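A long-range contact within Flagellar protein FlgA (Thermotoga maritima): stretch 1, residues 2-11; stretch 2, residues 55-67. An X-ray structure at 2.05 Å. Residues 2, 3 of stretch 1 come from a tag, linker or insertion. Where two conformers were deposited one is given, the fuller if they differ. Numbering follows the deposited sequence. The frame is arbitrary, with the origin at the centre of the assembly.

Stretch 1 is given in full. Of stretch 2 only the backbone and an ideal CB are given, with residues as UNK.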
ATOM      1  N   SER A   2      25.453   9.376  25.513  1.00 56.75           N
ATOM      2  CA  SER A   2      25.979  10.527  26.305  1.00 58.78           C
ATOM      3  C   SER A   2      24.823  11.309  26.924  1.00 56.89           C
ATOM      4  O   SER A   2      24.482  11.105  28.092  1.00 57.74           O
ATOM      5  CB  SER A   2      26.842  11.436  25.425  1.00 58.48           C
ATOM      6  OG  SER A   2      27.432  12.481  26.183  1.00 64.70           O
ATOM      7  N   LEU A   3      24.235  12.204  26.134  1.00 53.76           N
ATOM      8  CA  LEU A   3      23.019  12.904  26.526  1.00 50.79           C
ATOM      9  C   LEU A   3      21.812  12.238  25.888  1.00 48.62           C
ATOM     10  O   LEU A   3      21.925  11.612  24.833  1.00 47.68           O
ATOM     11  CB  LEU A   3      23.073  14.378  26.109  1.00 49.88           C
ATOM     12  CG  LEU A   3      23.576  15.414  27.116  1.00 48.46           C
ATOM     13  CD1 LEU A   3      23.581  16.793  26.478  1.00 44.71           C
ATOM     14  CD2 LEU A   3      22.730  15.415  28.389  1.00 45.18           C
ATOM     15  N   THR A   4      20.661  12.367  26.541  1.00 46.88           N
ATOM     16  CA  THR A   4      19.400  11.923  25.968  1.00 45.14           C
ATOM     17  C   THR A   4      18.630  13.147  25.502  1.00 43.38           C
ATOM     18  O   THR A   4      18.118  13.922  26.312  1.00 45.96           O
ATOM     19  CB  THR A   4      18.557  11.119  26.975  1.00 45.30           C
ATOM     20  OG1 THR A   4      19.315   9.996  27.437  1.00 46.28           O
ATOM     21  CG2 THR A   4      17.274  10.620  26.324  1.00 44.50           C
ATOM     22  N   LEU A   5      18.569  13.324  24.187  1.00 40.42           N
ATOM     23  CA  LEU A   5      17.916  14.482  23.605  1.00 36.52           C
ATOM     24  C   LEU A   5      16.504  14.124  23.182  1.00 36.23           C
ATOM     25  O   LEU A   5      16.289  13.141  22.471  1.00 38.28           O
ATOM     26  CB  LEU A   5      18.718  15.013  22.415  1.00 35.05           C
ATOM     27  CG  LEU A   5      20.218  15.243  22.635  1.00 32.59           C
ATOM     28  CD1 LEU A   5      20.962  15.315  21.310  1.00 35.86           C
ATOM     29  CD2 LEU A   5      20.488  16.487  23.469  1.00 34.01           C
ATOM     30  N   THR A   6      15.543  14.919  23.640  1.00 34.32           N
ATOM     31  CA  THR A   6      14.152  14.746  23.248  1.00 30.72           C
ATOM     32  C   THR A   6      13.921  15.319  21.854  1.00 32.59           C
ATOM     33  O   THR A   6      14.337  16.440  21.549  1.00 33.16           O
ATOM     34  CB  THR A   6      13.196  15.393  24.253  1.00 25.97           C
ATOM     35  OG1 THR A   6      13.556  14.989  25.581  1.00 21.94           O
ATOM     36  CG2 THR A   6      11.766  14.967  23.976  1.00 19.17           C
ATOM     37  N   LEU A   7      13.258  14.533  21.012  1.00 35.47           N
ATOM     38  CA  LEU A   7      12.990  14.913  19.634  1.00 34.22           C
ATOM     39  C   LEU A   7      11.684  15.685  19.499  1.00 32.84           C
ATOM     40  O   LEU A   7      10.704  15.380  20.180  1.00 34.13           O
ATOM     41  CB  LEU A   7      12.937  13.661  18.753  1.00 36.00           C
ATOM     42  CG  LEU A   7      14.244  12.889  18.543  1.00 39.43           C
ATOM     43  CD1 LEU A   7      13.958  11.515  17.982  1.00 32.92           C
ATOM     44  CD2 LEU A   7      15.191  13.653  17.629  1.00 35.74           C
ATOM     45  N   LYS A   8      11.692  16.702  18.640  1.00 33.87           N
ATOM     46  CA  LYS A   8      10.470  17.402  18.264  0.50 36.70           C
ATOM     47  C   LYS A   8       9.588  16.461  17.445  1.00 35.33           C
ATOM     48  O   LYS A   8      10.083  15.545  16.791  1.00 38.04           O
ATOM     49  CB  LYS A   8      10.794  18.652  17.442  0.50 36.17           C
ATOM     50  CG  LYS A   8      11.451  19.784  18.220  0.50 41.65           C
ATOM     51  CD  LYS A   8      11.556  21.035  17.348  0.50 42.99           C
ATOM     52  CE  LYS A   8      12.201  22.198  18.092  0.50 51.70           C
ATOM     53  NZ  LYS A   8      13.684  22.166  18.004  0.50 50.42           N
ATOM     54  N   GLU A   9       8.279  16.682  17.484  1.00 35.55           N
ATOM     55  CA  GLU A   9       7.357  15.863  16.704  1.00 37.53           C
ATOM     56  C   GLU A   9       7.398  16.272  15.237  1.00 40.98           C
ATOM     57  O   GLU A   9       7.558  15.427  14.351  1.00 41.35           O
ATOM     58  CB  GLU A   9       5.937  15.990  17.245  1.00 38.06           C
ATOM     59  CG  GLU A   9       4.899  15.183  16.484  1.00 34.66           C
ATOM     60  CD  GLU A   9       3.486  15.582  16.859  1.00 44.34           C
ATOM     61  OE1 GLU A   9       2.674  14.688  17.168  1.00 47.12           O
ATOM     62  OE2 GLU A   9       3.189  16.797  16.859  1.00 51.20           O
ATOM     63  N   THR A  10       7.236  17.573  14.990  1.00 37.30           N
ATOM     64  CA  THR A  10       7.307  18.124  13.646  1.00 40.29           C
ATOM     65  C   THR A  10       8.170  19.390  13.611  1.00 42.29           C
ATOM     66  O   THR A  10       8.456  19.999  14.649  1.00 45.21           O
ATOM     67  CB  THR A  10       5.901  18.456  13.060  1.00 39.91           C
ATOM     68  OG1 THR A  10       5.315  19.534  13.795  1.00 37.55           O
ATOM     69  CG2 THR A  10       4.953  17.240  13.082  1.00 37.33           C
ATOM     70  N   LEU A  11       8.577  19.780  12.410  1.00 37.89           N
ATOM     71  CA  LEU A  11       9.320  21.017  12.202  1.00 40.26           C
ATOM     72  C   LEU A  11       8.968  21.637  10.845  1.00 38.41           C
ATOM     73  O   LEU A  11       9.023  20.968   9.820  1.00 45.04           O
ATOM     74  CB  LEU A  11      10.825  20.748  12.285  1.00 40.94           C
ATOM     75  CG  LEU A  11      11.760  21.888  11.875  1.00 42.06           C
ATOM     76  CD1 LEU A  11      11.638  23.079  12.813  1.00 27.91           C
ATOM     77  CD2 LEU A  11      13.183  21.405  11.801  1.00 40.89           C
ATOM     78  N   UNK A  55      26.118   8.500  16.909  1.00 38.11           N
ATOM     79  CA  UNK A  55      26.028   7.229  17.629  1.00 36.58           C
ATOM     80  C   UNK A  55      26.357   7.357  19.114  1.00 39.20           C
ATOM     81  O   UNK A  55      26.133   6.419  19.881  1.00 35.49           O
ATOM     82  CB  UNK A  55      26.968   6.206  16.988  1.00 36.58           C
ATOM     83  N   UNK A  56      26.889   8.513  19.503  1.00 40.51           N
ATOM     84  CA  UNK A  56      27.324   8.763  20.874  1.00 40.93           C
ATOM     85  C   UNK A  56      26.191   9.258  21.772  1.00 40.77           C
ATOM     86  O   UNK A  56      26.301   9.205  22.996  1.00 42.60           O
ATOM     87  CB  UNK A  56      28.464   9.784  20.877  1.00 40.93           C
ATOM     88  N   UNK A  57      25.107   9.729  21.161  1.00 40.70           N
ATOM     89  CA  UNK A  57      23.942  10.214  21.902  1.00 41.46           C
ATOM     90  C   UNK A  57      22.758   9.257  21.820  1.00 38.42           C
ATOM     91  O   UNK A  57      22.611   8.520  20.845  1.00 38.22           O
ATOM     92  CB  UNK A  57      23.526  11.589  21.377  1.00 41.46           C
ATOM     93  N   UNK A  58      21.928   9.267  22.862  1.00 36.74           N
ATOM     94  CA  UNK A  58      20.653   8.559  22.850  1.00 35.30           C
ATOM     95  C   UNK A  58      19.533   9.542  22.546  1.00 34.82           C
ATOM     96  O   UNK A  58      19.675  10.751  22.751  1.00 31.55           O
ATOM     97  CB  UNK A  58      20.405   7.852  24.184  1.00 35.30           C
ATOM     98  N   UNK A  59      18.421   9.019  22.050  1.00 35.64           N
ATOM     99  CA  UNK A  59      17.313   9.861  21.625  1.00 38.21           C
ATOM    100  C   UNK A  59      15.988   9.337  22.141  1.00 38.75           C
ATOM    101  O   UNK A  59      15.717   8.136  22.086  1.00 38.38           O
ATOM    102  CB  UNK A  59      17.276   9.962  20.099  1.00 38.21           C
ATOM    103  N   UNK A  60      15.180  10.253  22.662  1.00 39.06           N
ATOM    104  CA  UNK A  60      13.840   9.934  23.122  1.00 37.82           C
ATOM    105  C   UNK A  60      12.814  10.783  22.359  1.00 34.35           C
ATOM    106  O   UNK A  60      13.182  11.646  21.564  1.00 33.82           O
ATOM    107  CB  UNK A  60      13.721  10.162  24.630  1.00 37.82           C
ATOM    108  N   UNK A  61      11.532  10.524  22.588  1.00 33.98           N
ATOM    109  CA  UNK A  61      10.472  11.241  21.891  1.00 31.73           C
ATOM    110  C   UNK A  61       9.771  10.369  20.868  1.00 30.23           C
ATOM    111  O   UNK A  61       9.721   9.141  21.027  1.00 26.05           O
ATOM    112  CB  UNK A  61      11.039  12.486  21.206  1.00 31.73           C
ATOM    113  N   UNK A  62       9.226  10.998  19.807  1.00 29.09           N
ATOM    114  CA  UNK A  62       8.585  10.325  18.678  1.00 30.20           C
ATOM    115  C   UNK A  62       9.574   9.475  17.886  1.00 34.57           C
ATOM    116  O   UNK A  62      10.783   9.711  17.943  1.00 36.27           O
ATOM    117  CB  UNK A  62       7.931  11.355  17.754  1.00 30.20           C
ATOM    118  N   UNK A  63       9.050   8.499  17.152  1.00 36.29           N
ATOM    119  CA  UNK A  63       9.867   7.588  16.358  1.00 37.53           C
ATOM    120  C   UNK A  63      10.694   8.346  15.325  1.00 40.84           C
ATOM    121  O   UNK A  63      11.892   8.105  15.168  1.00 40.06           O
ATOM    122  CB  UNK A  63       8.983   6.550  15.664  1.00 37.53           C
ATOM    123  N   UNK A  64      10.026   9.261  14.632  1.00 38.41           N
ATOM    124  CA  UNK A  64      10.625  10.084  13.600  1.00 42.79           C
ATOM    125  C   UNK A  64      10.242  11.543  13.805  1.00 39.84           C
ATOM    126  O   UNK A  64       9.220  11.848  14.429  1.00 36.10           O
ATOM    127  CB  UNK A  64      10.197   9.604  12.212  1.00 42.79           C
ATOM    128  N   UNK A  65      11.062  12.442  13.266  1.00 40.97           N
ATOM    129  CA  UNK A  65      10.717  13.862  13.211  1.00 39.41           C
ATOM    130  C   UNK A  65      10.263  14.175  11.793  1.00 38.55           C
ATOM    131  O   UNK A  65      10.970  13.860  10.839  1.00 41.08           O
ATOM    132  CB  UNK A  65      11.897  14.745  13.622  1.00 39.41           C
ATOM    133  N   UNK A  66       9.092  14.794  11.662  1.00 39.35           N
ATOM    134  CA  UNK A  66       8.537  15.141  10.354  1.00 39.93           C
ATOM    135  C   UNK A  66       8.742  16.621  10.000  1.00 40.13           C
ATOM    136  O   UNK A  66       8.209  17.507  10.661  1.00 33.40           O
ATOM    137  CB  UNK A  66       7.044  14.806  10.322  1.00 39.93           C
ATOM    138  N   UNK A  67       9.513  16.863   8.942  1.00 35.52           N
ATOM    139  CA  UNK A  67       9.912  18.207   8.530  1.00 38.73           C
ATOM    140  C   UNK A  67       9.287  18.600   7.191  1.00 40.78           C
ATOM    141  O   UNK A  67       9.457  17.909   6.184  1.00 40.64           O
ATOM    142  CB  UNK A  67      11.437  18.297   8.439  1.00 38.73           C
TER

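Stretch 2 runs parallel to stretch 1 in two short ladders, joined by loops across which the register shifts by two.

Position 55 has no atom of stretch 1 near its CB. It is Pro55.

At position 56 the CB points sideways, 5.1 Å from Ser2 CB. Its carbonyl O accepts a hydrogen bond from Ser2 N, a tag residue. Many side chains would suit. It is Glu56, whose end leads away.

Position 57 also points sideways, with its CB 4.5 Å from Leu5 CD1. A medium or large apolar or aromatic side chain could lie along the tag residues. It is Tyr57. Its CD1 lies 3.6 Å from Ser2 CB, and Leu3 N sits at the ring edge.

At position 58 the CB is on the face of Thr4, 4.0 Å from Thr4 OG1. Polar or small residues fit. It is Asp58, paired with Thr4; its N donates to Leu3 O (3.1 Å) and its O accepts from Leu5 N (3.1 Å).

Position 59 turns to the other face, where Leu5 and Leu7 offer methyl groups; its CB is 4.2 Å from Leu7 CD1. A branched aliphatic or aromatic side chain would suit. It is Phe59. Its CE1 is 3.7 Å from Leu5 CD1, and its CD1 is 4.0 Å from Leu7 CD2.

Position 60 returns to the face of Thr4 and Thr6, with its CB 4.0 Å from Thr4 CG2. A beta-branched residue, Thr or Val, fits well. It is Thr60, whose CG2 reaches Thr4 CG2 (3.8 Å) and Thr6 OG1 (3.5 Å).

At position 61 phi is 108° and psi -152°. A CB would jam against the preceding carbonyl O and lie 3.0 Å from Leu7 N. Glycine is called for, and it is Gly61.

Position 62 points toward stretch 1. Its phi of -65° permits proline, though other compact apolar residues would do. It is Pro62; its CD lies 4.0 Å from Leu7 CB.

Positions 63 and 64 point away, unrestricted by stretch 1. They are Glu63 and Asn64. A water donates to both Asn64 O and Glu9 O.

Position 65 points sideways, its CB 5.3 Å from Leu7 CD2. Val, Ile or Leu would fit. It is Val65, with CG2 3.9 Å from Leu7 CD2.

Position 66 shares the face of Thr10. Many residues fit beside its methyl. It is Arg66, whose end leads away.

Position 67 lies on the face of Leu11, so an aliphatic residue suits. It is Ile67, with CG2 4.2 Å from Leu11 CD2.

Stretch 2 (55-67) PEYDFTGPENVRI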
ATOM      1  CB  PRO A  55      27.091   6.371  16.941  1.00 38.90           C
ATOM      2  CG  PRO A  55      28.096   7.348  16.456  1.00 34.21           C
ATOM      3  CD  PRO A  55      27.313   8.556  16.047  1.00 39.36           C
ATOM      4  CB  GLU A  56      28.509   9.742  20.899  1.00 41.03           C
ATOM      5  CG  GLU A  56      28.318  11.028  20.078  1.00 41.77           C
ATOM      6  CD  GLU A  56      28.653  10.867  18.598  1.00 41.12           C
ATOM      7  OE1 GLU A  56      29.398   9.929  18.244  1.00 48.16           O
ATOM      8  OE2 GLU A  56      28.173  11.683  17.787  1.00 26.07           O
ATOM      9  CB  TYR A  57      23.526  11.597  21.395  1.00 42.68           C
ATOM     10  CG  TYR A  57      24.631  12.613  21.508  1.00 45.02           C
ATOM     11  CD1 TYR A  57      25.024  13.098  22.750  1.00 37.54           C
ATOM     12  CD2 TYR A  57      25.293  13.077  20.377  1.00 42.75           C
ATOM     13  CE1 TYR A  57      26.045  14.019  22.866  1.00 44.26           C
ATOM     14  CE2 TYR A  57      26.317  14.003  20.480  1.00 45.37           C
ATOM     15  CZ  TYR A  57      26.689  14.467  21.729  1.00 44.53           C
ATOM     16  OH  TYR A  57      27.705  15.385  21.846  1.00 50.61           O
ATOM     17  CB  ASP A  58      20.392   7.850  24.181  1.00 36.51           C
ATOM     18  CG  ASP A  58      21.041   6.475  24.250  1.00 40.32           C
ATOM     19  OD1 ASP A  58      20.731   5.714  25.196  1.00 53.73           O
ATOM     20  OD2 ASP A  58      21.859   6.151  23.363  1.00 43.62           O
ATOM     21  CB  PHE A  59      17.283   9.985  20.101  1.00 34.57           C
ATOM     22  CG  PHE A  59      18.436  10.773  19.538  1.00 40.77           C
ATOM     23  CD1 PHE A  59      18.383  12.163  19.478  1.00 34.97           C
ATOM     24  CD2 PHE A  59      19.581  10.125  19.076  1.00 39.54           C
ATOM     25  CE1 PHE A  59      19.444  12.892  18.967  1.00 27.94           C
ATOM     26  CE2 PHE A  59      20.651  10.853  18.565  1.00 37.07           C
ATOM     27  CZ  PHE A  59      20.580  12.239  18.508  1.00 34.71           C
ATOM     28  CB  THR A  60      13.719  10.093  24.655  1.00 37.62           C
ATOM     29  OG1 THR A  60      12.496   9.504  25.106  1.00 44.23           O
ATOM     30  CG2 THR A  60      13.763  11.552  25.068  1.00 42.46           C
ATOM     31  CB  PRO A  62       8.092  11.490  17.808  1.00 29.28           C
ATOM     32  CG  PRO A  62       8.958  12.638  18.186  1.00 22.44           C
ATOM     33  CD  PRO A  62       9.207  12.462  19.647  1.00 28.19           C
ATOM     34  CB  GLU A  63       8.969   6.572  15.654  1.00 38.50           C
ATOM     35  CG  GLU A  63       9.726   5.459  14.967  1.00 39.11           C
ATOM     36  CD  GLU A  63      10.522   4.624  15.949  1.00 40.99           C
ATOM     37  OE1 GLU A  63       9.919   4.079  16.901  1.00 42.26           O
ATOM     38  OE2 GLU A  63      11.749   4.511  15.763  1.00 41.15           O
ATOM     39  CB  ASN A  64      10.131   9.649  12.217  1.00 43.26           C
ATOM     40  CG  ASN A  64      10.148   8.142  12.030  1.00 46.95           C
ATOM     41  OD1 ASN A  64       9.097   7.512  11.883  1.00 56.83           O
ATOM     42  ND2 ASN A  64      11.341   7.553  12.042  1.00 39.57           N
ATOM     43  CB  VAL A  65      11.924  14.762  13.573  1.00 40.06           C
ATOM     44  CG1 VAL A  65      11.520  16.227  13.589  1.00 34.56           C
ATOM     45  CG2 VAL A  65      12.507  14.355  14.929  1.00 30.64           C
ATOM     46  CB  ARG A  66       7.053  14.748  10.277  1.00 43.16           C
ATOM     47  CG  ARG A  66       6.342  15.209   9.009  1.00 43.58           C
ATOM     48  CD  ARG A  66       5.065  14.422   8.788  1.00 64.02           C
ATOM     49  NE  ARG A  66       4.465  14.681   7.479  1.00 62.19           N
ATOM     50  CZ  ARG A  66       3.404  14.033   7.000  1.00 67.43           C
ATOM     51  NH1 ARG A  66       2.819  13.074   7.715  1.00 51.15           N
ATOM     52  NH2 ARG A  66       2.931  14.340   5.799  1.00 66.87           N
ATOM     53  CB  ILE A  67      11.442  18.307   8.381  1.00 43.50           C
ATOM     54  CG1 ILE A  67      12.146  17.649   9.563  1.00 39.57           C
ATOM     55  CG2 ILE A  67      11.902  19.766   8.190  1.00 36.05           C
ATOM     56  CD1 ILE A  67      13.576  17.370   9.267  1.00 42.67           C
TER
HETATM   57  O   HOH W   1       6.619  12.994  14.236  1.00 42.91           O
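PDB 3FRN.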